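Local coordinates for peptidoglycan-recognition protein LB (Drosophila melanogaster, PDB 7NSY) that hydrolyses the amide link between N-acetylmuramoyl and L-alanine in bacterial peptidoglycan as a zinc amidase of innate immunity, at residues A38-I43 against N107-G112. The protein carries 1 engineered substitution. Residues are numbered along the deposited sequence; the frame is centred on the assembly and turned at random.
Sequences APYVII and NDKSVG
Lys109 meets Pro39 and Tyr40 with two atoms of its side chain, CB and CD. Its CB packs on CG of Pro39 at 4.0 Å; the Lys109 CG lies between its own backbone N and carbonyl carbon, which lets CD lie alongside the Tyr40 ring, 4.0 Å from CE1. Bends at chi3 and chi4 fold the tip back, where NZ meets Asp108 OD1 at 2.7 Å on the oxygen's syn lone pair, a salt bridge, and also hydrogen-bonds Lys105 O. Cutting the chain back to an alanine is likely to lose the methylene beside Tyr40 CE1 and leave the Asp108 carboxylate without its ammonium mate. Backbone evidence identifies parallel neighbours in the central mixed sheet of the amidase fold: strands 40-43 and 110-112 run 19° apart, and Tyr40 pairs with Ser110, Val41 with Val111, Ile42 with Gly112. The bonds straighten along the ladder, from Tyr40 N to Lys109 O (N-H...O 137°) to Ile42 N on Val111 O at 2.9 Å (170°). On the face shared by Tyr40 and Ile42, CD1 of Ile42 lies 3.7 Å from Ser110 OG, whose hydrogen bond goes to Tyr106 O; the Ile42 side chain also neighbours the zinc ligands His44 and His154.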
ATOM      1  N   ALA A  38       6.372  11.795   4.676  1.00 15.78           N
ATOM      2  CA  ALA A  38       7.011  10.466   4.745  1.00 14.81           C
ATOM      3  C   ALA A  38       8.231  10.440   3.845  1.00 15.52           C
ATOM      4  O   ALA A  38       8.125  10.712   2.650  1.00 15.64           O
ATOM      5  CB  ALA A  38       6.002   9.418   4.293  1.00 15.96           C
ATOM      6  N   PRO A  39       9.392   9.989   4.351  1.00 15.04           N
ATOM      7  CA  PRO A  39      10.584   9.879   3.521  1.00 15.34           C
ATOM      8  C   PRO A  39      10.625   8.638   2.627  1.00 15.17           C
ATOM      9  O   PRO A  39      11.452   8.572   1.687  1.00 15.86           O
ATOM     10  CB  PRO A  39      11.761   9.867   4.506  1.00 16.87           C
ATOM     11  CG  PRO A  39      11.140   9.434   5.797  1.00 18.30           C
ATOM     12  CD  PRO A  39       9.695   9.873   5.785  1.00 16.21           C
ATOM     13  N   TYR A  40       9.772   7.642   2.911  1.00 14.33           N
ATOM     14  CA  TYR A  40       9.782   6.373   2.161  1.00 14.39           C
ATOM     15  C   TYR A  40       8.391   6.051   1.620  1.00 13.25           C
ATOM     16  O   TYR A  40       7.389   6.346   2.235  1.00 14.29           O
ATOM     17  CB  TYR A  40      10.240   5.204   3.045  1.00 14.51           C
ATOM     18  CG  TYR A  40      11.675   5.283   3.509  1.00 16.74           C
ATOM     19  CD1 TYR A  40      11.982   5.860   4.724  1.00 18.73           C
ATOM     20  CD2 TYR A  40      12.691   4.795   2.720  1.00 17.65           C
ATOM     21  CE1 TYR A  40      13.306   6.017   5.130  1.00 21.70           C
ATOM     22  CE2 TYR A  40      14.018   4.938   3.102  1.00 19.28           C
ATOM     23  CZ  TYR A  40      14.308   5.539   4.307  1.00 22.91           C
ATOM     24  OH  TYR A  40      15.636   5.600   4.691  1.00 27.60           O
ATOM     25  N   VAL A  41       8.418   5.386   0.474  1.00 12.70           N
ATOM     26  CA  VAL A  41       7.222   4.724  -0.102  1.00 12.66           C
ATOM     27  C   VAL A  41       7.609   3.272  -0.240  1.00 14.10           C
ATOM     28  O   VAL A  41       8.662   2.976  -0.863  1.00 13.50           O
ATOM     29  CB  VAL A  41       6.797   5.371  -1.423  1.00 13.19           C
ATOM     30  CG1 VAL A  41       5.650   4.569  -2.027  1.00 13.42           C
ATOM     31  CG2 VAL A  41       6.424   6.820  -1.234  1.00 14.40           C
ATOM     32  N   ILE A  42       6.750   2.369   0.227  1.00 15.04           N
ATOM     33  CA  ILE A  42       7.042   0.922   0.144  1.00 14.59           C
ATOM     34  C   ILE A  42       5.920   0.246  -0.621  1.00 13.79           C
ATOM     35  O   ILE A  42       4.724   0.428  -0.279  1.00 13.55           O
ATOM     36  CB  ILE A  42       7.244   0.349   1.552  1.00 15.68           C
ATOM     37  CG1 ILE A  42       8.327   1.165   2.285  1.00 20.60           C
ATOM     38  CG2 ILE A  42       7.594  -1.131   1.515  1.00 15.81           C
ATOM     39  CD1 ILE A  42       8.477   0.793   3.690  1.00 21.96           C
ATOM     40  N   ILE A  43       6.282  -0.570  -1.594  1.00 13.83           N
ATOM     41  CA  ILE A  43       5.321  -1.324  -2.420  1.00 14.94           C
ATOM     42  C   ILE A  43       5.177  -2.752  -1.935  1.00 16.41           C
ATOM     43  O   ILE A  43       6.196  -3.470  -1.720  1.00 16.11           O
ATOM     44  CB  ILE A  43       5.774  -1.298  -3.869  1.00 16.21           C
ATOM     45  CG1 ILE A  43       6.003   0.112  -4.417  1.00 15.98           C
ATOM     46  CG2 ILE A  43       4.856  -2.152  -4.732  1.00 17.70           C
ATOM     47  CD1 ILE A  43       4.809   1.050  -4.278  1.00 16.57           C
ATOM     48  N   ASN A 107       7.355   1.672   9.587  1.00 16.00           N
ATOM     49  CA  ASN A 107       5.910   1.922   9.754  1.00 15.67           C
ATOM     50  C   ASN A 107       5.606   3.372  10.115  1.00 16.09           C
ATOM     51  O   ASN A 107       4.522   3.860   9.784  1.00 14.81           O
ATOM     52  CB  ASN A 107       5.323   0.992  10.808  1.00 15.24           C
ATOM     53  CG  ASN A 107       5.094  -0.394  10.271  1.00 16.33           C
ATOM     54  OD1 ASN A 107       4.725  -0.572   9.112  1.00 15.75           O
ATOM     55  ND2 ASN A 107       5.412  -1.416  11.076  1.00 18.30           N
ATOM     56  N   ASP A 108       6.498   4.050  10.809  1.00 16.60           N
ATOM     57  CA  ASP A 108       6.295   5.442  11.241  1.00 17.49           C
ATOM     58  C   ASP A 108       6.984   6.432  10.317  1.00 17.16           C
ATOM     59  O   ASP A 108       7.166   7.594  10.719  1.00 18.53           O
ATOM     60  CB  ASP A 108       6.785   5.658  12.674  1.00 19.41           C
ATOM     61  CG  ASP A 108       8.279   5.444  12.810  1.00 22.16           C
ATOM     62  OD1 ASP A 108       8.955   5.057  11.844  1.00 21.82           O
ATOM     63  OD2 ASP A 108       8.778   5.716  13.923  1.00 27.71           O
ATOM     64  N   LYS A 109       7.329   6.042   9.104  1.00 15.57           N
ATOM     65  CA  LYS A 109       8.106   6.935   8.207  1.00 16.00           C
ATOM     66  C   LYS A 109       7.889   6.563   6.739  1.00 15.36           C
ATOM     67  O   LYS A 109       8.731   6.811   5.912  1.00 16.54           O
ATOM     68  CB  LYS A 109       9.600   6.905   8.542  1.00 17.58           C
ATOM     69  CG  LYS A 109      10.187   5.515   8.533  1.00 18.05           C
ATOM     70  CD  LYS A 109      11.682   5.397   8.769  1.00 22.45           C
ATOM     71  CE  LYS A 109      12.073   5.747  10.186  1.00 24.67           C
ATOM     72  NZ  LYS A 109      11.596   4.761  11.183  1.00 26.72           N
ATOM     73  N   SER A 110       6.720   5.990   6.444  1.00 13.40           N
ATOM     74  CA  SER A 110       6.481   5.535   5.071  1.00 13.08           C
ATOM     75  C   SER A 110       5.004   5.583   4.744  1.00 11.33           C
ATOM     76  O   SER A 110       4.118   5.606   5.608  1.00 12.72           O
ATOM     77  CB  SER A 110       7.016   4.140   4.836  1.00 13.22           C
ATOM     78  OG  SER A 110       6.267   3.160   5.540  1.00 14.82           O
ATOM     79  N   VAL A 111       4.792   5.512   3.442  1.00 12.02           N
ATOM     80  CA  VAL A 111       3.467   5.172   2.875  1.00 12.09           C
ATOM     81  C   VAL A 111       3.590   3.756   2.335  1.00 12.56           C
ATOM     82  O   VAL A 111       4.414   3.534   1.397  1.00 13.11           O
ATOM     83  CB  VAL A 111       3.076   6.169   1.786  1.00 13.05           C
ATOM     84  CG1 VAL A 111       1.720   5.794   1.230  1.00 13.44           C
ATOM     85  CG2 VAL A 111       3.102   7.606   2.307  1.00 14.25           C
ATOM     86  N   GLY A 112       2.834   2.815   2.917  1.00 11.40           N
ATOM     87  CA  GLY A 112       2.859   1.424   2.459  1.00 12.63           C
ATOM     88  C   GLY A 112       1.705   1.189   1.528  1.00 12.27           C
ATOM     89  O   GLY A 112       0.543   1.302   1.938  1.00 12.75           O
TER